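Local coordinates for protein 5-Carboxyvanillate Decarboxylase (Novosphingobium aromaticivorans, PDB 4QRN) that probably removes a carboxyl group from 5-carboxyvanillate as a manganese-binding decarboxylase of the amidohydrolase superfamily, at residues His241-Lys253 and Tyr288-Gly300. Residues are numbered along the deposited sequence; the frame is centred on the assembly and turned at random.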
ATOM      1  N   HIS A 241       2.286  -8.926  -4.851  1.00  6.62           N
ATOM      2  CA  HIS A 241       2.248 -10.309  -5.315  1.00  7.03           C
ATOM      3  C   HIS A 241       0.857 -10.687  -5.819  1.00  6.60           C
ATOM      4  O   HIS A 241       0.713 -11.267  -6.903  1.00  7.48           O
ATOM      5  CB  HIS A 241       2.697 -11.230  -4.194  1.00  6.98           C
ATOM      6  CG  HIS A 241       3.201 -12.558  -4.657  1.00  6.61           C
ATOM      7  ND1 HIS A 241       4.010 -13.322  -3.855  1.00  7.11           N
ATOM      8  CD2 HIS A 241       3.105 -13.226  -5.841  1.00  7.19           C
ATOM      9  CE1 HIS A 241       4.357 -14.416  -4.514  1.00  7.87           C
ATOM     10  NE2 HIS A 241       3.835 -14.387  -5.724  1.00  7.81           N
ATOM     11  N   LEU A 242      -0.177 -10.366  -5.044  1.00  6.77           N
ATOM     12  CA  LEU A 242      -1.532 -10.653  -5.481  1.00  7.20           C
ATOM     13  C   LEU A 242      -1.848  -9.877  -6.761  1.00  7.04           C
ATOM     14  O   LEU A 242      -2.441 -10.420  -7.711  1.00  7.19           O
ATOM     15  CB  LEU A 242      -2.529 -10.345  -4.386  1.00  7.77           C
ATOM     16  CG  LEU A 242      -4.001 -10.538  -4.773  1.00  8.91           C
ATOM     17  CD1 LEU A 242      -4.297 -11.948  -5.295  1.00 10.39           C
ATOM     18  CD2 LEU A 242      -4.873 -10.200  -3.577  1.00 10.29           C
ATOM     19  N   LEU A 243      -1.460  -8.597  -6.813  1.00  6.88           N
ATOM     20  CA  LEU A 243      -1.753  -7.797  -7.992  1.00  7.45           C
ATOM     21  C   LEU A 243      -1.077  -8.369  -9.239  1.00  7.50           C
ATOM     22  O   LEU A 243      -1.676  -8.423 -10.313  1.00  7.97           O
ATOM     23  CB  LEU A 243      -1.347  -6.349  -7.754  1.00  7.23           C
ATOM     24  CG  LEU A 243      -1.685  -5.364  -8.869  1.00  7.47           C
ATOM     25  CD1 LEU A 243      -3.178  -5.355  -9.212  1.00  8.60           C
ATOM     26  CD2 LEU A 243      -1.234  -3.953  -8.478  1.00  8.28           C
ATOM     27  N   ARG A 244       0.181  -8.809  -9.125  1.00  7.20           N
ATOM     28  CA  ARG A 244       0.939  -9.448 -10.220  0.53  7.96           C
ATOM     29  C   ARG A 244       0.204 -10.673 -10.741  1.00  7.25           C
ATOM     30  O   ARG A 244       0.145 -10.934 -11.934  1.00  7.83           O
ATOM     31  CB  ARG A 244       2.336  -9.903  -9.731  0.53  8.60           C
ATOM     32  CG  ARG A 244       3.359  -8.767  -9.686  0.53  8.64           C
ATOM     33  CD  ARG A 244       4.775  -9.162  -9.252  0.53  8.99           C
ATOM     34  NE  ARG A 244       5.384 -10.164 -10.118  0.53  9.58           N
ATOM     35  CZ  ARG A 244       6.669 -10.195 -10.476  0.53  9.50           C
ATOM     36  NH1 ARG A 244       7.104 -11.196 -11.216  0.53  9.57           N
ATOM     37  NH2 ARG A 244       7.522  -9.240 -10.116  0.53  9.89           N
ATOM     38  N   LEU A 245      -0.322 -11.463  -9.810  1.00  7.03           N
ATOM     39  CA  LEU A 245      -1.054 -12.654 -10.207  1.00  7.60           C
ATOM     40  C   LEU A 245      -2.365 -12.313 -10.912  1.00  7.39           C
ATOM     41  O   LEU A 245      -2.715 -12.932 -11.927  1.00  8.05           O
ATOM     42  CB  LEU A 245      -1.316 -13.531  -8.994  1.00  7.76           C
ATOM     43  CG  LEU A 245      -0.112 -14.364  -8.575  1.00  7.79           C
ATOM     44  CD1 LEU A 245      -0.293 -14.901  -7.154  1.00  8.32           C
ATOM     45  CD2 LEU A 245       0.103 -15.527  -9.552  1.00  8.49           C
ATOM     46  N   ILE A 246      -3.094 -11.322 -10.398  1.00  7.48           N
ATOM     47  CA  ILE A 246      -4.326 -10.924 -11.071  1.00  8.00           C
ATOM     48  C   ILE A 246      -3.996 -10.450 -12.485  1.00  8.32           C
ATOM     49  O   ILE A 246      -4.635 -10.869 -13.463  1.00  9.27           O
ATOM     50  CB  ILE A 246      -5.056  -9.829 -10.271  1.00  8.68           C
ATOM     51  CG1 ILE A 246      -5.576 -10.385  -8.932  1.00  9.38           C
ATOM     52  CG2 ILE A 246      -6.179  -9.226 -11.112  1.00 10.30           C
ATOM     53  CD1 ILE A 246      -6.039  -9.318  -7.979  1.00 10.31           C
ATOM     54  N   THR A 247      -2.987  -9.599 -12.626  1.00  8.39           N
ATOM     55  CA  THR A 247      -2.732  -8.968 -13.908  1.00  8.64           C
ATOM     56  C   THR A 247      -2.024  -9.868 -14.912  1.00  8.76           C
ATOM     57  O   THR A 247      -2.067  -9.575 -16.107  1.00  9.01           O
ATOM     58  CB  THR A 247      -2.028  -7.612 -13.759  1.00  9.31           C
ATOM     59  OG1 THR A 247      -0.769  -7.784 -13.095  1.00  9.79           O
ATOM     60  CG2 THR A 247      -2.916  -6.633 -12.981  1.00 10.66           C
ATOM     61  N   ILE A 248      -1.415 -10.973 -14.466  1.00  8.98           N
ATOM     62  CA  ILE A 248      -0.915 -11.974 -15.411  1.00  9.71           C
ATOM     63  C   ILE A 248      -2.047 -12.856 -15.923  1.00  9.84           C
ATOM     64  O   ILE A 248      -1.859 -13.650 -16.840  1.00 10.91           O
ATOM     65  CB  ILE A 248       0.235 -12.836 -14.800  1.00  9.69           C
ATOM     66  CG1 ILE A 248       1.173 -13.379 -15.888  1.00 10.74           C
ATOM     67  CG2 ILE A 248      -0.291 -13.979 -13.933  1.00  9.96           C
ATOM     68  CD1 ILE A 248       1.942 -12.292 -16.617  1.00 12.26           C
ATOM     69  N   GLY A 249      -3.230 -12.738 -15.333  1.00  9.40           N
ATOM     70  CA  GLY A 249      -4.382 -13.511 -15.772  1.00  9.83           C
ATOM     71  C   GLY A 249      -4.552 -14.848 -15.087  1.00  8.85           C
ATOM     72  O   GLY A 249      -5.187 -15.734 -15.655  1.00  9.67           O
ATOM     73  N   ILE A 250      -4.069 -14.994 -13.854  1.00  8.74           N
ATOM     74  CA  ILE A 250      -4.123 -16.295 -13.212  1.00  8.66           C
ATOM     75  C   ILE A 250      -5.557 -16.814 -13.103  1.00  8.57           C
ATOM     76  O   ILE A 250      -5.767 -18.029 -13.181  1.00  9.41           O
ATOM     77  CB  ILE A 250      -3.407 -16.289 -11.826  1.00  9.53           C
ATOM     78  CG1 ILE A 250      -3.044 -17.702 -11.375  1.00 11.25           C
ATOM     79  CG2 ILE A 250      -4.265 -15.629 -10.756  1.00  9.96           C
ATOM     80  CD1 ILE A 250      -1.962 -18.329 -12.196  1.00 12.35           C
ATOM     81  N   PHE A 251      -6.523 -15.916 -12.909  1.00  8.54           N
ATOM     82  CA  PHE A 251      -7.899 -16.363 -12.727  1.00  9.12           C
ATOM     83  C   PHE A 251      -8.640 -16.562 -14.039  1.00 10.01           C
ATOM     84  O   PHE A 251      -9.743 -17.115 -14.033  1.00 11.21           O
ATOM     85  CB  PHE A 251      -8.663 -15.400 -11.834  1.00  9.02           C
ATOM     86  CG  PHE A 251      -8.092 -15.280 -10.457  1.00  8.83           C
ATOM     87  CD1 PHE A 251      -7.881 -16.408  -9.667  1.00  8.78           C
ATOM     88  CD2 PHE A 251      -7.737 -14.047  -9.953  1.00  8.80           C
ATOM     89  CE1 PHE A 251      -7.371 -16.292  -8.366  1.00  8.67           C
ATOM     90  CE2 PHE A 251      -7.230 -13.924  -8.645  1.00  9.11           C
ATOM     91  CZ  PHE A 251      -7.028 -15.054  -7.863  1.00  9.05           C
ATOM     92  N   ASP A 252      -8.054 -16.129 -15.158  1.00 10.20           N
ATOM     93  CA  ASP A 252      -8.558 -16.560 -16.453  1.00 10.46           C
ATOM     94  C   ASP A 252      -8.043 -17.963 -16.776  1.00 10.73           C
ATOM     95  O   ASP A 252      -8.750 -18.784 -17.349  1.00 12.16           O
ATOM     96  CB  ASP A 252      -8.136 -15.563 -17.550  1.00 10.90           C
ATOM     97  CG  ASP A 252      -8.838 -14.217 -17.441  1.00 11.07           C
ATOM     98  OD1 ASP A 252      -9.814 -14.105 -16.662  1.00 11.57           O
ATOM     99  OD2 ASP A 252      -8.420 -13.278 -18.156  1.00 12.78           O
ATOM    100  N   LYS A 253      -6.807 -18.233 -16.390  1.00 10.03           N
ATOM    101  CA  LYS A 253      -6.218 -19.539 -16.595  1.00 10.81           C
ATOM    102  C   LYS A 253      -6.892 -20.577 -15.692  1.00 10.30           C
ATOM    103  O   LYS A 253      -7.146 -21.708 -16.120  1.00 11.50           O
ATOM    104  CB  LYS A 253      -4.712 -19.479 -16.345  1.00 12.11           C
ATOM    105  CG  LYS A 253      -3.966 -20.733 -16.737  1.00 14.24           C
ATOM    106  CD  LYS A 253      -2.473 -20.491 -16.711  1.00 17.25           C
ATOM    107  CE  LYS A 253      -1.731 -21.731 -17.206  1.00 20.80           C
ATOM    108  NZ  LYS A 253      -0.284 -21.507 -17.478  1.00 23.66           N
ATOM    109  N   TYR A 288       2.967  -2.121 -21.532  1.00 16.24           N
ATOM    110  CA  TYR A 288       3.810  -3.194 -21.019  1.00 19.41           C
ATOM    111  C   TYR A 288       3.455  -4.527 -21.669  1.00 28.87           C
ATOM    112  O   TYR A 288       2.297  -4.936 -21.678  1.00 24.99           O
ATOM    113  CB  TYR A 288       3.590  -3.374 -19.525  1.00 15.32           C
ATOM    114  CG  TYR A 288       3.943  -2.199 -18.641  1.00 13.77           C
ATOM    115  CD1 TYR A 288       5.270  -1.936 -18.281  1.00 13.99           C
ATOM    116  CD2 TYR A 288       2.945  -1.382 -18.109  1.00 13.33           C
ATOM    117  CE1 TYR A 288       5.597  -0.881 -17.435  1.00 14.01           C
ATOM    118  CE2 TYR A 288       3.264  -0.331 -17.239  1.00 12.40           C
ATOM    119  CZ  TYR A 288       4.594  -0.087 -16.916  1.00 13.06           C
ATOM    120  OH  TYR A 288       4.906   0.932 -16.030  1.00 13.11           O
ATOM    121  N   GLU A 289       4.420  -5.132 -22.353  0.51 36.14           N
ATOM    122  CA  GLU A 289       4.144  -6.353 -23.119  0.51 43.74           C
ATOM    123  C   GLU A 289       3.592  -7.415 -22.191  0.51 36.59           C
ATOM    124  O   GLU A 289       2.833  -8.290 -22.591  0.51 35.70           O
ATOM    125  CB  GLU A 289       5.411  -6.845 -23.839  0.51 58.50           C
ATOM    126  CG  GLU A 289       5.630  -8.373 -23.884  0.51 72.70           C
ATOM    127  CD  GLU A 289       4.699  -9.096 -24.846  0.51 86.00           C
ATOM    128  OE1 GLU A 289       4.230  -8.470 -25.820  0.51 87.94           O
ATOM    129  OE2 GLU A 289       4.451 -10.301 -24.632  0.51 97.01           O
ATOM    130  N   ARG A 290       3.955  -7.306 -20.926  0.51 30.45           N
ATOM    131  CA  ARG A 290       3.553  -8.272 -19.937  0.51 24.96           C
ATOM    132  C   ARG A 290       2.070  -8.128 -19.566  0.51 23.26           C
ATOM    133  O   ARG A 290       1.409  -9.116 -19.248  0.51 23.24           O
ATOM    134  CB  ARG A 290       4.470  -8.110 -18.730  0.51 22.25           C
ATOM    135  CG  ARG A 290       4.174  -9.032 -17.605  0.51 18.54           C
ATOM    136  CD  ARG A 290       3.453  -8.306 -16.538  0.51 15.94           C
ATOM    137  NE  ARG A 290       3.287  -9.157 -15.374  0.51 13.05           N
ATOM    138  CZ  ARG A 290       2.250  -9.091 -14.567  0.51 10.49           C
ATOM    139  NH1 ARG A 290       1.275  -8.215 -14.830  0.51 10.53           N
ATOM    140  NH2 ARG A 290       2.212  -9.901 -13.522  0.51  6.49           N
ATOM    141  N   MET A 291       1.556  -6.900 -19.652  0.51 21.14           N
ATOM    142  CA  MET A 291       0.210  -6.551 -19.202  0.51 20.54           C
ATOM    143  C   MET A 291      -0.796  -6.571 -20.335  0.51 20.06           C
ATOM    144  O   MET A 291      -0.912  -5.589 -21.072  0.51 21.13           O
ATOM    145  CB  MET A 291       0.235  -5.132 -18.623  0.51 20.15           C
ATOM    146  CG  MET A 291      -0.817  -4.885 -17.635  0.51 18.88           C
ATOM    147  SD  MET A 291      -0.386  -5.870 -16.262  0.51 16.94           S
ATOM    148  CE  MET A 291       0.214  -4.655 -15.089  0.51 16.96           C
ATOM    149  N   LYS A 292      -1.532  -7.668 -20.459  0.51 19.07           N
ATOM    150  CA  LYS A 292      -2.446  -7.844 -21.581  0.51 20.72           C
ATOM    151  C   LYS A 292      -3.901  -7.944 -21.137  0.51 17.39           C
ATOM    152  O   LYS A 292      -4.183  -8.034 -19.950  0.51 15.34           O
ATOM    153  CB  LYS A 292      -2.005  -9.068 -22.366  0.51 26.11           C
ATOM    154  CG  LYS A 292      -0.611  -8.864 -22.933  0.51 31.25           C
ATOM    155  CD  LYS A 292      -0.340  -9.682 -24.180  0.51 35.64           C
ATOM    156  CE  LYS A 292       0.965  -9.249 -24.849  0.51 38.89           C
ATOM    157  NZ  LYS A 292       1.040  -7.768 -25.085  0.51 40.00           N
ATOM    158  N   PRO A 293      -4.846  -7.891 -22.091  1.00 16.27           N
ATOM    159  CA  PRO A 293      -6.261  -7.875 -21.697  1.00 15.10           C
ATOM    160  C   PRO A 293      -6.686  -9.072 -20.845  1.00 13.60           C
ATOM    161  O   PRO A 293      -6.271 -10.211 -21.056  1.00 15.07           O
ATOM    162  CB  PRO A 293      -6.993  -7.842 -23.033  1.00 16.03           C
ATOM    163  CG  PRO A 293      -6.027  -7.145 -23.940  1.00 17.48           C
ATOM    164  CD  PRO A 293      -4.679  -7.632 -23.532  1.00 17.25           C
ATOM    165  N   LEU A 294      -7.516  -8.768 -19.862  1.00 12.00           N
ATOM    166  CA  LEU A 294      -8.090  -9.755 -18.960  1.00 11.34           C
ATOM    167  C   LEU A 294      -9.569  -9.888 -19.237  1.00 11.43           C
ATOM    168  O   LEU A 294     -10.195  -8.972 -19.765  1.00 12.58           O
ATOM    169  CB  LEU A 294      -7.903  -9.299 -17.512  1.00 11.16           C
ATOM    170  CG  LEU A 294      -6.464  -9.046 -17.064  1.00 11.73           C
ATOM    171  CD1 LEU A 294      -6.421  -8.530 -15.631  1.00 12.39           C
ATOM    172  CD2 LEU A 294      -5.624 -10.299 -17.193  1.00 12.72           C
ATOM    173  N   LYS A 295     -10.135 -11.026 -18.869  1.00 11.25           N
ATOM    174  CA  LYS A 295     -11.559 -11.253 -19.122  1.00 12.16           C
ATOM    175  C   LYS A 295     -12.462 -10.491 -18.162  1.00 11.32           C
ATOM    176  O   LYS A 295     -13.598 -10.195 -18.516  1.00 13.98           O
ATOM    177  CB  LYS A 295     -11.908 -12.736 -19.082  1.00 13.89           C
ATOM    178  CG  LYS A 295     -11.289 -13.547 -20.205  1.00 16.62           C
ATOM    179  CD  LYS A 295     -11.696 -15.010 -20.107  1.00 20.39           C
ATOM    180  CE  LYS A 295     -11.051 -15.815 -21.215  1.00 23.22           C
ATOM    181  NZ  LYS A 295     -11.237 -17.279 -21.030  1.00 24.31           N
ATOM    182  N   LYS A 296     -11.959 -10.180 -16.970  1.00 10.65           N
ATOM    183  CA  LYS A 296     -12.723  -9.401 -15.985  1.00 10.66           C
ATOM    184  C   LYS A 296     -11.909  -8.181 -15.585  1.00  9.60           C
ATOM    185  O   LYS A 296     -10.705  -8.097 -15.852  1.00  9.58           O
ATOM    186  CB  LYS A 296     -13.040 -10.203 -14.709  1.00 11.57           C
ATOM    187  CG  LYS A 296     -13.760 -11.503 -14.970  1.00 13.24           C
ATOM    188  CD  LYS A 296     -14.174 -12.190 -13.670  1.00 14.56           C
ATOM    189  CE  LYS A 296     -15.056 -13.393 -13.958  1.00 16.43           C
ATOM    190  NZ  LYS A 296     -15.603 -13.941 -12.713  1.00 16.38           N
ATOM    191  N   THR A 297     -12.573  -7.228 -14.953  1.00  9.70           N
ATOM    192  CA  THR A 297     -11.886  -6.156 -14.246  1.00  9.81           C
ATOM    193  C   THR A 297     -11.253  -6.700 -12.972  1.00  9.38           C
ATOM    194  O   THR A 297     -11.591  -7.789 -12.493  1.00  9.32           O
ATOM    195  CB  THR A 297     -12.867  -5.041 -13.867  1.00 10.60           C
ATOM    196  OG1 THR A 297     -13.859  -5.603 -13.001  1.00 10.67           O
ATOM    197  CG2 THR A 297     -13.533  -4.444 -15.110  1.00 12.47           C
ATOM    198  N   ILE A 298     -10.343  -5.914 -12.407  1.00  9.15           N
ATOM    199  CA  ILE A 298      -9.761  -6.280 -11.120  1.00  9.21           C
ATOM    200  C   ILE A 298     -10.871  -6.386 -10.071  1.00  8.45           C
ATOM    201  O   ILE A 298     -10.871  -7.314  -9.255  1.00  9.49           O
ATOM    202  CB  ILE A 298      -8.638  -5.292 -10.719  1.00  9.83           C
ATOM    203  CG1 ILE A 298      -7.487  -5.433 -11.739  1.00 10.96           C
ATOM    204  CG2 ILE A 298      -8.150  -5.591  -9.301  1.00 10.15           C
ATOM    205  CD1 ILE A 298      -6.392  -4.395 -11.584  1.00 11.12           C
ATOM    206  N   GLU A 299     -11.840  -5.475 -10.106  1.00  8.89           N
ATOM    207  CA  GLU A 299     -12.997  -5.576  -9.235  1.00 10.11           C
ATOM    208  C   GLU A 299     -13.708  -6.931  -9.403  1.00  9.44           C
ATOM    209  O   GLU A 299     -14.073  -7.587  -8.403  1.00  9.86           O
ATOM    210  CB  GLU A 299     -13.945  -4.420  -9.524  1.00 11.31           C
ATOM    211  CG  GLU A 299     -15.214  -4.500  -8.708  1.00 13.56           C
ATOM    212  CD  GLU A 299     -16.070  -3.296  -8.889  1.00 16.82           C
ATOM    213  OE1 GLU A 299     -15.946  -2.623  -9.935  1.00 19.01           O
ATOM    214  OE2 GLU A 299     -16.860  -3.011  -7.980  1.00 18.62           O
ATOM    215  N   GLY A 300     -13.901  -7.345 -10.655  1.00  9.25           N
ATOM    216  CA  GLY A 300     -14.505  -8.634 -10.911  1.00  9.75           C
ATOM    217  C   GLY A 300     -13.749  -9.784 -10.274  1.00  9.30           C
ATOM    218  O   GLY A 300     -14.372 -10.681  -9.689  1.00 10.16           O
TER
HETATM  219  O   HOH W   1      -3.122  -7.415 -17.571  1.00 10.86           O
HETATM  220  O   HOH W   2      -1.424 -10.124 -18.802  1.00 18.61           O
HETATM  221  O   HOH W   3     -11.249 -18.133 -18.431  1.00 25.88           O
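Arg290 reaches from the loop ahead of helix 298-304 across the last turn of helix 233-248; the contacts given for it and for Met291 belong to one of two modelled conformers of each. From CB, the torsion chi1 (179°) sets CG anti to the backbone N and near Ile248 CD1. The bend at chi2 then brings NE (3.6 Å) and CZ (3.8 Å) under that same methyl, which sits off-centre over one guanidinium face. At the edge, NH1 gives Thr247 OG1 a nearly straight hydrogen bond of 2.7 Å, while NH2 makes a bent one (2.8 Å, 145°) to Arg244 O, tilted from the guanidinium plane. Arginine suits a helix end, where a planar group with several N-H donors can take up carbonyl and hydroxyl oxygens together. Thr247 OG1 also donates to Leu243 O, and its CB rests against Met291 SD.

Leu294 lays CD2 on Gly249 CA, 3.7 Å away; Gly249 closes the helix in a Schellman motif with positive phi, which glycine adopts easily. Asp252 OD2 accepts from Lys295 N (2.9 Å) on its syn side, while OD1 bonds Tyr301 OH. Replacing Asp252 by alanine removes both oxygens and is likely to leave Lys295 N and the Tyr301 hydroxyl without this acceptor. Ile298 meets Leu243 and Ile246. The loop thus joins helices 233-248 and 250-253 to helix 298-304, beside His279 of helix 268-284, while Leu242, Leu245 and Phe251 pack on strand 259-261.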